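Local atomic coordinates of geranyltranstransferase (Methylococcus capsulatus, PDB entry 3TS7), a protein that probably catalyses the magnesium-dependent condensation of isopentenyl diphosphate with allylic diphosphates, giving farnesyl diphosphate. Residues K51-Y59 / L72-H83; R213-A224 / M272-F283. All coordinates share one frame; numbering follows the deposited sequence.

Contact 1: K51-Y59 / L72-H83. With PO4 (phosphate ion), chain E; PO4 (phosphate ion), chain F.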
loop_
_atom_site.group_PDB
_atom_site.type_symbol
_atom_site.label_atom_id
_atom_site.label_comp_id
_atom_site.label_asym_id
_atom_site.label_seq_id
_atom_site.Cartn_x
_atom_site.Cartn_y
_atom_site.Cartn_z
ATOM N N LYS B 51 -1.413 21.464 -2.901
ATOM C CA LYS B 51 -0.145 22.055 -3.337
ATOM C C LYS B 51 0.630 21.216 -4.358
ATOM O O LYS B 51 1.390 21.772 -5.154
ATOM C CB LYS B 51 0.741 22.385 -2.134
ATOM C CG LYS B 51 0.083 23.296 -1.106
ATOM C CD LYS B 51 1.082 23.695 -0.021
ATOM C CE LYS B 51 0.388 23.999 1.302
ATOM N NZ LYS B 51 0.080 22.748 2.054
ATOM N N ARG B 52 0.413 19.896 -4.348
ATOM C CA ARG B 52 1.106 18.945 -5.248
ATOM C C ARG B 52 2.625 19.041 -5.129
ATOM O O ARG B 52 3.339 18.979 -6.133
ATOM C CB ARG B 52 0.679 19.100 -6.726
ATOM C CG ARG B 52 -0.817 19.182 -6.968
ATOM C CD ARG B 52 -1.530 17.922 -6.517
ATOM N NE ARG B 52 -2.914 17.864 -6.978
ATOM C CZ ARG B 52 -3.832 17.021 -6.506
ATOM N NH1 ARG B 52 -3.528 16.158 -5.546
ATOM N NH2 ARG B 52 -5.067 17.046 -6.991
ATOM N N MET B 53 3.113 19.182 -3.895
ATOM C CA MET B 53 4.534 19.411 -3.668
ATOM C C MET B 53 5.368 18.237 -4.176
ATOM O O MET B 53 6.406 18.427 -4.824
ATOM C CB MET B 53 4.813 19.625 -2.176
ATOM C CG MET B 53 6.230 20.157 -1.905
ATOM S SD MET B 53 7.081 19.505 -0.453
ATOM C CE MET B 53 5.869 19.648 0.851
ATOM N N ARG B 54 4.925 17.023 -3.867
ATOM C CA ARG B 54 5.684 15.846 -4.294
ATOM C C ARG B 54 5.752 15.642 -5.826
ATOM O O ARG B 54 6.840 15.358 -6.336
ATOM C CB ARG B 54 5.274 14.596 -3.508
ATOM C CG ARG B 54 5.683 14.683 -2.053
ATOM C CD ARG B 54 4.661 14.041 -1.160
ATOM N NE ARG B 54 4.877 14.424 0.229
ATOM C CZ ARG B 54 4.314 15.469 0.815
ATOM N NH1 ARG B 54 4.584 15.721 2.083
ATOM N NH2 ARG B 54 3.479 16.251 0.149
ATOM N N PRO B 55 4.612 15.779 -6.553
ATOM C CA PRO B 55 4.651 15.821 -8.019
ATOM C C PRO B 55 5.507 16.938 -8.588
ATOM O O PRO B 55 6.193 16.718 -9.576
ATOM C CB PRO B 55 3.188 16.083 -8.392
ATOM C CG PRO B 55 2.452 15.337 -7.358
ATOM C CD PRO B 55 3.221 15.602 -6.088
ATOM N N LEU B 56 5.448 18.127 -7.984
ATOM C CA LEU B 56 6.282 19.250 -8.447
ATOM C C LEU B 56 7.747 18.876 -8.349
ATOM O O LEU B 56 8.497 19.085 -9.297
ATOM C CB LEU B 56 6.011 20.517 -7.651
ATOM C CG LEU B 56 4.688 21.234 -7.901
ATOM C CD1 LEU B 56 4.491 22.331 -6.861
ATOM C CD2 LEU B 56 4.615 21.783 -9.301
ATOM N N LEU B 57 8.141 18.284 -7.221
ATOM C CA LEU B 57 9.493 17.749 -7.084
ATOM C C LEU B 57 9.822 16.712 -8.151
ATOM O O LEU B 57 10.909 16.736 -8.696
ATOM C CB LEU B 57 9.707 17.144 -5.701
ATOM C CG LEU B 57 9.850 18.198 -4.603
ATOM C CD1 LEU B 57 9.714 17.529 -3.247
ATOM C CD2 LEU B 57 11.193 18.911 -4.747
ATOM N N THR B 58 8.893 15.797 -8.449
ATOM C CA THR B 58 9.135 14.816 -9.514
ATOM C C THR B 58 9.313 15.508 -10.887
ATOM O O THR B 58 10.300 15.261 -11.584
ATOM C CB THR B 58 8.014 13.751 -9.577
ATOM O OG1 THR B 58 7.928 13.092 -8.301
ATOM C CG2 THR B 58 8.338 12.708 -10.638
ATOM N N TYR B 59 8.371 16.372 -11.246
ATOM C CA TYR B 59 8.433 17.052 -12.536
ATOM C C TYR B 59 9.655 17.980 -12.621
ATOM O O TYR B 59 10.356 17.987 -13.626
ATOM C CB TYR B 59 7.145 17.832 -12.808
ATOM C CG TYR B 59 5.913 16.982 -13.140
ATOM C CD1 TYR B 59 5.934 16.034 -14.173
ATOM C CD2 TYR B 59 4.722 17.170 -12.442
ATOM C CE1 TYR B 59 4.785 15.278 -14.481
ATOM C CE2 TYR B 59 3.586 16.432 -12.734
ATOM C CZ TYR B 59 3.624 15.493 -13.756
ATOM O OH TYR B 59 2.471 14.787 -14.007
ATOM N N LEU B 72 7.159 10.814 -16.516
ATOM C CA LEU B 72 7.093 11.246 -15.120
ATOM C C LEU B 72 5.687 11.338 -14.571
ATOM O O LEU B 72 5.534 11.368 -13.365
ATOM C CB LEU B 72 7.800 12.601 -14.924
ATOM C CG LEU B 72 9.283 12.692 -15.308
ATOM C CD1 LEU B 72 9.712 14.138 -15.285
ATOM C CD2 LEU B 72 10.188 11.844 -14.428
ATOM N N ASP B 73 4.671 11.368 -15.443
ATOM C CA ASP B 73 3.283 11.384 -15.011
ATOM C C ASP B 73 2.939 10.249 -14.037
ATOM O O ASP B 73 2.372 10.504 -12.989
ATOM C CB ASP B 73 2.318 11.356 -16.206
ATOM C CG ASP B 73 2.354 12.636 -17.028
ATOM O OD1 ASP B 73 2.438 13.740 -16.455
ATOM O OD2 ASP B 73 2.281 12.542 -18.262
ATOM N N GLY B 74 3.299 9.020 -14.399
ATOM C CA GLY B 74 3.077 7.838 -13.574
ATOM C C GLY B 74 3.721 7.926 -12.201
ATOM O O GLY B 74 3.012 7.852 -11.197
ATOM N N PRO B 75 5.059 8.124 -12.146
ATOM C CA PRO B 75 5.713 8.287 -10.837
ATOM C C PRO B 75 5.192 9.470 -10.023
ATOM O O PRO B 75 5.079 9.342 -8.810
ATOM C CB PRO B 75 7.179 8.458 -11.214
ATOM C CG PRO B 75 7.312 7.664 -12.432
ATOM C CD PRO B 75 6.072 7.988 -13.207
ATOM N N ALA B 76 4.817 10.577 -10.674
ATOM C CA ALA B 76 4.268 11.739 -9.956
ATOM C C ALA B 76 2.926 11.416 -9.309
ATOM O O ALA B 76 2.694 11.783 -8.161
ATOM C CB ALA B 76 4.155 12.974 -10.854
ATOM N N CYS B 77 2.052 10.717 -10.040
ATOM C CA CYS B 77 0.778 10.264 -9.479
ATOM C C CYS B 77 0.951 9.259 -8.353
ATOM O O CYS B 77 0.174 9.292 -7.415
ATOM C CB CYS B 77 -0.096 9.612 -10.554
ATOM S SG CYS B 77 -0.675 10.758 -11.785
ATOM N N ALA B 78 1.926 8.346 -8.501
ATOM C CA ALA B 78 2.218 7.297 -7.517
ATOM C C ALA B 78 2.592 7.902 -6.181
ATOM O O ALA B 78 2.058 7.480 -5.149
ATOM C CB ALA B 78 3.336 6.367 -7.998
ATOM N N VAL B 79 3.495 8.894 -6.186
ATOM C CA VAL B 79 3.865 9.531 -4.908
ATOM C C VAL B 79 2.729 10.338 -4.324
ATOM O O VAL B 79 2.589 10.392 -3.113
ATOM C CB VAL B 79 5.179 10.389 -4.944
ATOM C CG1 VAL B 79 6.386 9.504 -5.090
ATOM C CG2 VAL B 79 5.129 11.468 -6.034
ATOM N N GLU B 80 1.907 10.950 -5.177
ATOM C CA GLU B 80 0.770 11.728 -4.700
ATOM C C GLU B 80 -0.347 10.855 -4.110
ATOM O O GLU B 80 -0.996 11.266 -3.133
ATOM C CB GLU B 80 0.212 12.636 -5.805
ATOM C CG GLU B 80 -0.861 13.622 -5.356
ATOM C CD GLU B 80 -0.342 14.721 -4.424
ATOM O OE1 GLU B 80 -1.107 15.655 -4.108
ATOM O OE2 GLU B 80 0.825 14.664 -3.997
ATOM N N PHE B 81 -0.564 9.676 -4.704
ATOM C CA PHE B 81 -1.515 8.697 -4.164
ATOM C C PHE B 81 -1.106 8.293 -2.746
ATOM O O PHE B 81 -1.947 8.278 -1.845
ATOM C CB PHE B 81 -1.615 7.437 -5.056
ATOM C CG PHE B 81 -2.432 7.623 -6.327
ATOM C CD1 PHE B 81 -3.381 8.639 -6.439
ATOM C CD2 PHE B 81 -2.301 6.720 -7.383
ATOM C CE1 PHE B 81 -4.160 8.784 -7.619
ATOM C CE2 PHE B 81 -3.067 6.861 -8.564
ATOM C CZ PHE B 81 -3.987 7.900 -8.677
ATOM N N ILE B 82 0.183 7.984 -2.562
ATOM C CA ILE B 82 0.721 7.611 -1.258
ATOM C C ILE B 82 0.500 8.739 -0.264
ATOM O O ILE B 82 -0.053 8.501 0.816
ATOM C CB ILE B 82 2.221 7.219 -1.306
ATOM C CG1 ILE B 82 2.440 5.938 -2.117
ATOM C CG2 ILE B 82 2.770 6.979 0.096
ATOM C CD1 ILE B 82 1.831 4.665 -1.503
ATOM N N HIS B 83 0.888 9.956 -0.651
ATOM C CA HIS B 83 0.699 11.157 0.192
ATOM C C HIS B 83 -0.759 11.304 0.647
ATOM O O HIS B 83 -1.029 11.427 1.845
ATOM C CB HIS B 83 1.181 12.412 -0.545
ATOM C CG HIS B 83 0.820 13.696 0.138
ATOM N ND1 HIS B 83 1.295 14.033 1.389
ATOM C CD2 HIS B 83 0.018 14.716 -0.246
ATOM C CE1 HIS B 83 0.786 15.196 1.752
ATOM N NE2 HIS B 83 0.018 15.638 0.773
HETATM P P PO4 E . 2.353 19.144 2.485
HETATM O O1 PO4 E . 0.968 18.582 2.722
HETATM O O2 PO4 E . 2.532 19.525 1.035
HETATM O O3 PO4 E . 2.539 20.381 3.319
HETATM O O4 PO4 E . 3.370 18.099 2.873
HETATM P P PO4 F . -1.466 18.904 0.364
HETATM O O1 PO4 F . -1.029 17.798 -0.562
HETATM O O2 PO4 F . -0.401 19.971 0.406
HETATM O O3 PO4 F . -2.740 19.526 -0.153
HETATM O O4 PO4 F . -1.697 18.335 1.737
HETATM O O HOH W 1 -0.970 18.220 -2.922
HETATM O O HOH W 2 2.333 16.207 -2.488
#
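Pro55 lies against Ala76 where the two helices come closest, their CA atoms 4.5 Å apart and Pro55 CB 4.1 Å from Ala76 CB. The small alanine side chain suits so near an approach. Ala76 CB also sits over one face of the Tyr59 ring, 4.2 Å from its centroid, in a CH-pi contact. Tyr59 OH donates to the anti lone pair of Asp73 OD1 at 2.7 Å, and the same oxygen takes a salt bridge from Arg19. A leucine in place of Tyr59 has neither aromatic face nor hydroxyl, and would probably leave the Ala76 methyl without its CH-pi partner and Asp73 OD1 dependent on Arg19. Thr58 packs CG2 against Ala76 and Leu72, while its OG1 turns to Ser195.

The axes of the short helical segments run antiparallel, 156° between their directions, within the all-helical isoprenoid synthase fold. Lys51 and Arg54 are the lysine and arginine of the Gly-Gly-Lys-x-x-Arg motif, which in relatives binds the diphosphate of isopentenyl diphosphate. Toward that pocket hydrocarbon gives way to charge. Glu80 OE1 lies in the guanidinium plane of Arg52 and takes a salt-bridging hydrogen bond from its NH1 at 2.9 Å, by the anti lone pair, whereas NH2 holds Val46 O and Glu21. Water 2 accepts from Arg54 N and NH2 and donates to Glu80 OE2. At the partly exposed end the Arg54 guanidinium lies flat on the His83 imidazole, centres 3.8 Å apart and planes at 10°. With CG anti to its nitrogen (chi1 170°), His83 projects its ring into the stack and its NE2 to O1 of the chain F phosphate, 2.7 Å away. Arg54 NH1 grips O4 of the chain E phosphate at 2.8 Å, and exposed Lys51 extends NZ to the chain F ion.

Contact 2: R213-A224 / M272-F283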
loop_
_atom_site.group_PDB
_atom_site.type_symbol
_atom_site.label_atom_id
_atom_site.label_comp_id
_atom_site.label_asym_id
_atom_site.label_seq_id
_atom_site.Cartn_x
_atom_site.Cartn_y
_atom_site.Cartn_z
ATOM N N ARG B 213 23.399 13.780 -5.016
ATOM C CA ARG B 213 23.226 15.231 -4.825
ATOM C C ARG B 213 21.771 15.632 -4.764
ATOM O O ARG B 213 21.367 16.442 -3.931
ATOM C CB ARG B 213 23.908 16.030 -5.939
ATOM C CG ARG B 213 25.418 16.034 -5.884
ATOM C CD ARG B 213 25.973 16.880 -7.049
ATOM N NE ARG B 213 27.419 17.044 -6.951
ATOM C CZ ARG B 213 28.027 18.073 -6.362
ATOM N NH1 ARG B 213 29.354 18.119 -6.322
ATOM N NH2 ARG B 213 27.317 19.055 -5.815
ATOM N N LEU B 214 20.969 15.059 -5.648
ATOM C CA LEU B 214 19.572 15.437 -5.704
ATOM C C LEU B 214 18.811 14.865 -4.511
ATOM O O LEU B 214 17.871 15.493 -4.016
ATOM C CB LEU B 214 18.939 14.990 -7.030
ATOM C CG LEU B 214 19.332 15.840 -8.242
ATOM C CD1 LEU B 214 19.059 15.085 -9.553
ATOM C CD2 LEU B 214 18.590 17.154 -8.207
ATOM N N ASP B 215 19.193 13.672 -4.097
ATOM C CA ASP B 215 18.724 13.124 -2.806
ATOM C C ASP B 215 19.076 14.024 -1.611
ATOM O O ASP B 215 18.207 14.314 -0.766
ATOM C CB ASP B 215 19.270 11.721 -2.568
ATOM C CG ASP B 215 18.711 11.116 -1.295
ATOM O OD1 ASP B 215 17.470 10.940 -1.195
ATOM O OD2 ASP B 215 19.501 10.866 -0.385
ATOM N N HIS B 216 20.327 14.490 -1.549
ATOM C CA HIS B 216 20.709 15.474 -0.498
ATOM C C HIS B 216 19.927 16.772 -0.587
ATOM O O HIS B 216 19.501 17.306 0.442
ATOM C CB HIS B 216 22.228 15.734 -0.465
ATOM C CG HIS B 216 22.702 16.278 0.850
ATOM N ND1 HIS B 216 22.616 15.558 2.025
ATOM C CD2 HIS B 216 23.232 17.478 1.186
ATOM C CE1 HIS B 216 23.080 16.289 3.024
ATOM N NE2 HIS B 216 23.465 17.456 2.541
ATOM N N TYR B 217 19.685 17.268 -1.809
ATOM C CA TYR B 217 18.789 18.416 -2.012
ATOM C C TYR B 217 17.411 18.121 -1.409
ATOM O O TYR B 217 16.814 18.961 -0.699
ATOM C CB TYR B 217 18.670 18.745 -3.525
ATOM C CG TYR B 217 17.543 19.663 -3.894
ATOM C CD1 TYR B 217 17.714 21.053 -3.887
ATOM C CD2 TYR B 217 16.297 19.157 -4.252
ATOM C CE1 TYR B 217 16.673 21.897 -4.219
ATOM C CE2 TYR B 217 15.256 19.993 -4.590
ATOM C CZ TYR B 217 15.448 21.361 -4.584
ATOM O OH TYR B 217 14.401 22.192 -4.910
ATOM N N ALA B 218 16.896 16.932 -1.727
ATOM C CA ALA B 218 15.561 16.510 -1.278
ATOM C C ALA B 218 15.476 16.407 0.256
ATOM O O ALA B 218 14.544 16.960 0.880
ATOM C CB ALA B 218 15.187 15.168 -1.955
ATOM N N LYS B 219 16.489 15.775 0.839
ATOM C CA LYS B 219 16.604 15.605 2.304
ATOM C C LYS B 219 16.645 16.952 3.035
ATOM O O LYS B 219 15.911 17.168 4.014
ATOM C CB LYS B 219 17.848 14.778 2.650
ATOM C CG LYS B 219 18.031 14.558 4.160
ATOM C CD LYS B 219 19.239 13.717 4.466
ATOM C CE LYS B 219 19.263 13.308 5.942
ATOM N NZ LYS B 219 20.421 12.417 6.198
ATOM N N CYS B 220 17.469 17.872 2.515
ATOM C CA CYS B 220 17.626 19.200 3.120
ATOM C C CYS B 220 16.367 20.052 2.988
ATOM O O CYS B 220 15.973 20.698 3.951
ATOM C CB CYS B 220 18.875 19.919 2.569
ATOM S SG CYS B 220 20.420 19.097 2.942
ATOM N N ILE B 221 15.687 20.052 1.835
ATOM C CA ILE B 221 14.456 20.847 1.789
ATOM C C ILE B 221 13.332 20.271 2.675
ATOM O O ILE B 221 12.538 21.028 3.243
ATOM C CB ILE B 221 13.930 21.188 0.364
ATOM C CG1 ILE B 221 13.331 19.983 -0.332
ATOM C CG2 ILE B 221 15.035 21.849 -0.508
ATOM C CD1 ILE B 221 12.850 20.316 -1.747
ATOM N N GLY B 222 13.298 18.943 2.794
ATOM C CA GLY B 222 12.302 18.256 3.612
ATOM C C GLY B 222 12.465 18.660 5.076
ATOM O O GLY B 222 11.493 18.996 5.743
ATOM N N LEU B 223 13.701 18.665 5.555
ATOM C CA LEU B 223 13.952 19.020 6.951
ATOM C C LEU B 223 13.677 20.493 7.197
ATOM O O LEU B 223 12.984 20.853 8.150
ATOM C CB LEU B 223 15.383 18.662 7.349
ATOM C CG LEU B 223 15.600 17.194 7.705
ATOM C CD1 LEU B 223 17.067 16.858 7.621
ATOM C CD2 LEU B 223 15.014 16.850 9.100
ATOM N N ALA B 224 14.192 21.330 6.298
ATOM C CA ALA B 224 14.070 22.774 6.406
ATOM C C ALA B 224 12.622 23.268 6.452
ATOM O O ALA B 224 12.303 24.131 7.255
ATOM C CB ALA B 224 14.849 23.467 5.267
ATOM N N MET B 272 20.160 24.351 6.522
ATOM C CA MET B 272 19.628 23.302 5.656
ATOM C C MET B 272 19.371 23.849 4.243
ATOM O O MET B 272 19.695 23.189 3.242
ATOM C CB MET B 272 18.343 22.746 6.276
ATOM C CG MET B 272 18.553 21.870 7.531
ATOM S SD MET B 272 19.533 20.413 7.107
ATOM C CE MET B 272 21.139 20.775 7.853
ATOM N N HIS B 273 18.798 25.051 4.189
ATOM C CA HIS B 273 18.547 25.758 2.943
ATOM C C HIS B 273 19.844 25.946 2.145
ATOM O O HIS B 273 19.866 25.678 0.938
ATOM C CB HIS B 273 17.821 27.082 3.191
ATOM C CG HIS B 273 17.199 27.673 1.961
ATOM N ND1 HIS B 273 16.261 28.687 2.017
ATOM C CD2 HIS B 273 17.355 27.376 0.645
ATOM C CE1 HIS B 273 15.885 29.000 0.787
ATOM N NE2 HIS B 273 16.537 28.223 -0.062
ATOM N N GLU B 274 20.918 26.357 2.818
ATOM C CA GLU B 274 22.235 26.463 2.196
ATOM C C GLU B 274 22.764 25.160 1.650
ATOM O O GLU B 274 23.370 25.141 0.586
ATOM C CB GLU B 274 23.278 27.008 3.187
ATOM C CG GLU B 274 22.979 28.421 3.663
ATOM C CD GLU B 274 23.820 28.850 4.859
ATOM O OE1 GLU B 274 23.450 29.847 5.511
ATOM O OE2 GLU B 274 24.856 28.211 5.140
ATOM N N ALA B 275 22.590 24.082 2.413
ATOM C CA ALA B 275 23.078 22.775 2.012
ATOM C C ALA B 275 22.283 22.249 0.788
ATOM O O ALA B 275 22.865 21.624 -0.085
ATOM C CB ALA B 275 22.996 21.784 3.188
ATOM N N ALA B 276 20.977 22.542 0.743
ATOM C CA ALA B 276 20.123 22.248 -0.415
ATOM C C ALA B 276 20.677 22.870 -1.714
ATOM O O ALA B 276 20.876 22.171 -2.719
ATOM C CB ALA B 276 18.699 22.739 -0.147
ATOM N N LEU B 277 20.962 24.167 -1.671
ATOM C CA LEU B 277 21.492 24.897 -2.836
ATOM C C LEU B 277 22.880 24.427 -3.239
ATOM O O LEU B 277 23.191 24.334 -4.442
ATOM C CB LEU B 277 21.498 26.400 -2.563
ATOM C CG LEU B 277 20.133 27.065 -2.425
ATOM C CD1 LEU B 277 20.288 28.479 -1.882
ATOM C CD2 LEU B 277 19.367 27.078 -3.767
ATOM N N GLU B 278 23.704 24.087 -2.251
ATOM C CA GLU B 278 25.053 23.583 -2.529
ATOM C C GLU B 278 25.071 22.184 -3.168
ATOM O O GLU B 278 25.988 21.873 -3.918
ATOM C CB GLU B 278 25.908 23.571 -1.268
ATOM C CG GLU B 278 27.421 23.396 -1.523
ATOM C CD GLU B 278 28.036 24.448 -2.488
ATOM O OE1 GLU B 278 29.032 24.114 -3.155
ATOM O OE2 GLU B 278 27.555 25.605 -2.583
ATOM N N SER B 279 24.069 21.357 -2.842
ATOM C CA SER B 279 23.834 20.068 -3.496
ATOM C C SER B 279 23.682 20.214 -5.016
ATOM O O SER B 279 24.007 19.308 -5.762
ATOM C CB SER B 279 22.528 19.415 -2.961
ATOM O OG SER B 279 22.585 19.192 -1.559
ATOM N N LEU B 280 23.147 21.338 -5.454
ATOM C CA LEU B 280 22.928 21.594 -6.874
ATOM C C LEU B 280 24.152 22.129 -7.655
ATOM O O LEU B 280 24.044 22.410 -8.852
ATOM C CB LEU B 280 21.730 22.528 -7.032
ATOM C CG LEU B 280 20.422 22.062 -6.376
ATOM C CD1 LEU B 280 19.394 23.163 -6.450
ATOM C CD2 LEU B 280 19.890 20.752 -6.995
ATOM N N ALA B 281 25.306 22.233 -6.998
ATOM C CA ALA B 281 26.557 22.694 -7.650
ATOM C C ALA B 281 26.994 21.843 -8.855
ATOM O O ALA B 281 27.784 22.286 -9.701
ATOM C CB ALA B 281 27.706 22.767 -6.608
ATOM N N GLY B 282 26.475 20.623 -8.953
ATOM C CA GLY B 282 26.788 19.765 -10.094
ATOM C C GLY B 282 25.921 20.062 -11.309
ATOM O O GLY B 282 26.056 19.422 -12.352
ATOM N N PHE B 283 25.038 21.037 -11.181
ATOM C CA PHE B 283 24.161 21.427 -12.273
ATOM C C PHE B 283 24.305 22.905 -12.598
ATOM O O PHE B 283 24.651 23.703 -11.731
ATOM C CB PHE B 283 22.717 21.137 -11.895
ATOM C CG PHE B 283 22.458 19.685 -11.584
ATOM C CD1 PHE B 283 22.540 19.212 -10.271
ATOM C CD2 PHE B 283 22.153 18.794 -12.606
ATOM C CE1 PHE B 283 22.320 17.849 -9.986
ATOM C CE2 PHE B 283 21.921 17.444 -12.330
ATOM C CZ PHE B 283 22.007 16.970 -11.032
#
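Cys220 presses into the backbone of 272-283, its CB 3.4 Å from Met272 O and its SG against the methyl of Ala275. Together with Ala276 these small residues make a close-packed antiparallel helix pair of the all-helical prenyl synthase fold: the short axes approach to 8.0 Å at 161°, and the CA atoms of Tyr217 and Ala276 are 4.4 Å apart. Alanine suits position Ala276, its methyl fitting between Cys220 CB and Ile221 CG2.

Arg213 can be followed from root to tip along the far end of the pair. Its CB meets Ser279 O at 3.3 Å, CG passes the same oxygen, and CD is 3.4 Å from it, the extended chain thus running alongside one carbonyl oxygen. NE turns to a salt bridge with Glu209, the stronger polar partner. NH2 finally returns to Ser279 O, a straight (171°) but weak bond of 3.3 Å. Gly282 lies over one face of the guanidinium, and a side chain there would press on Arg213 CD, which suits glycine to the place.

On the buried flank, a first torsion of 166° swings the ring of Tyr217 away from its own backbone N and lays its CD1 edge beside Ala276 O, with Leu280 CD1 3.7 Å from Tyr217 CD1. The hydroxyl continues past the pair to Leu290 O of helix 288-298. Leu214 fills the next position, one methyl on Leu280 and the other on the CZ corner of Phe283, the two side chains crossing at about a right angle.

Ser279, whose side chain sits among Arg213, His216 and Tyr217, spends its hydroxyl on its own helix: OG donates to Ala275 O at 2.9 Å, arriving from the face of that carbonyl plane opposite to Ser279 N.

Contacts 1 and 2 follow one another along the chain, centres 19 Å apart, yet touch through Leu57 of helix 53-65: its CD2 is 3.7 Å from Ile221 CD1 and 4.2 Å from Tyr217 CE2. Segment 51-59 is packed between helices 73-90 and 208-237. Helix 177-201 borders both, meeting Thr58 and Val79 in the first and Leu214 and Leu223 in the second. Contact 1, its centre about 7 Å from that of the chain, holds two phosphates, probably from the crystallisation liquor, consistent with the isopentenyl diphosphate site of relatives. Contact 2, its centre about 15 Å from that of the chain, is plain helix packing, partly buried, although a phosphate lies about 4 Å from the Phe283 side chain.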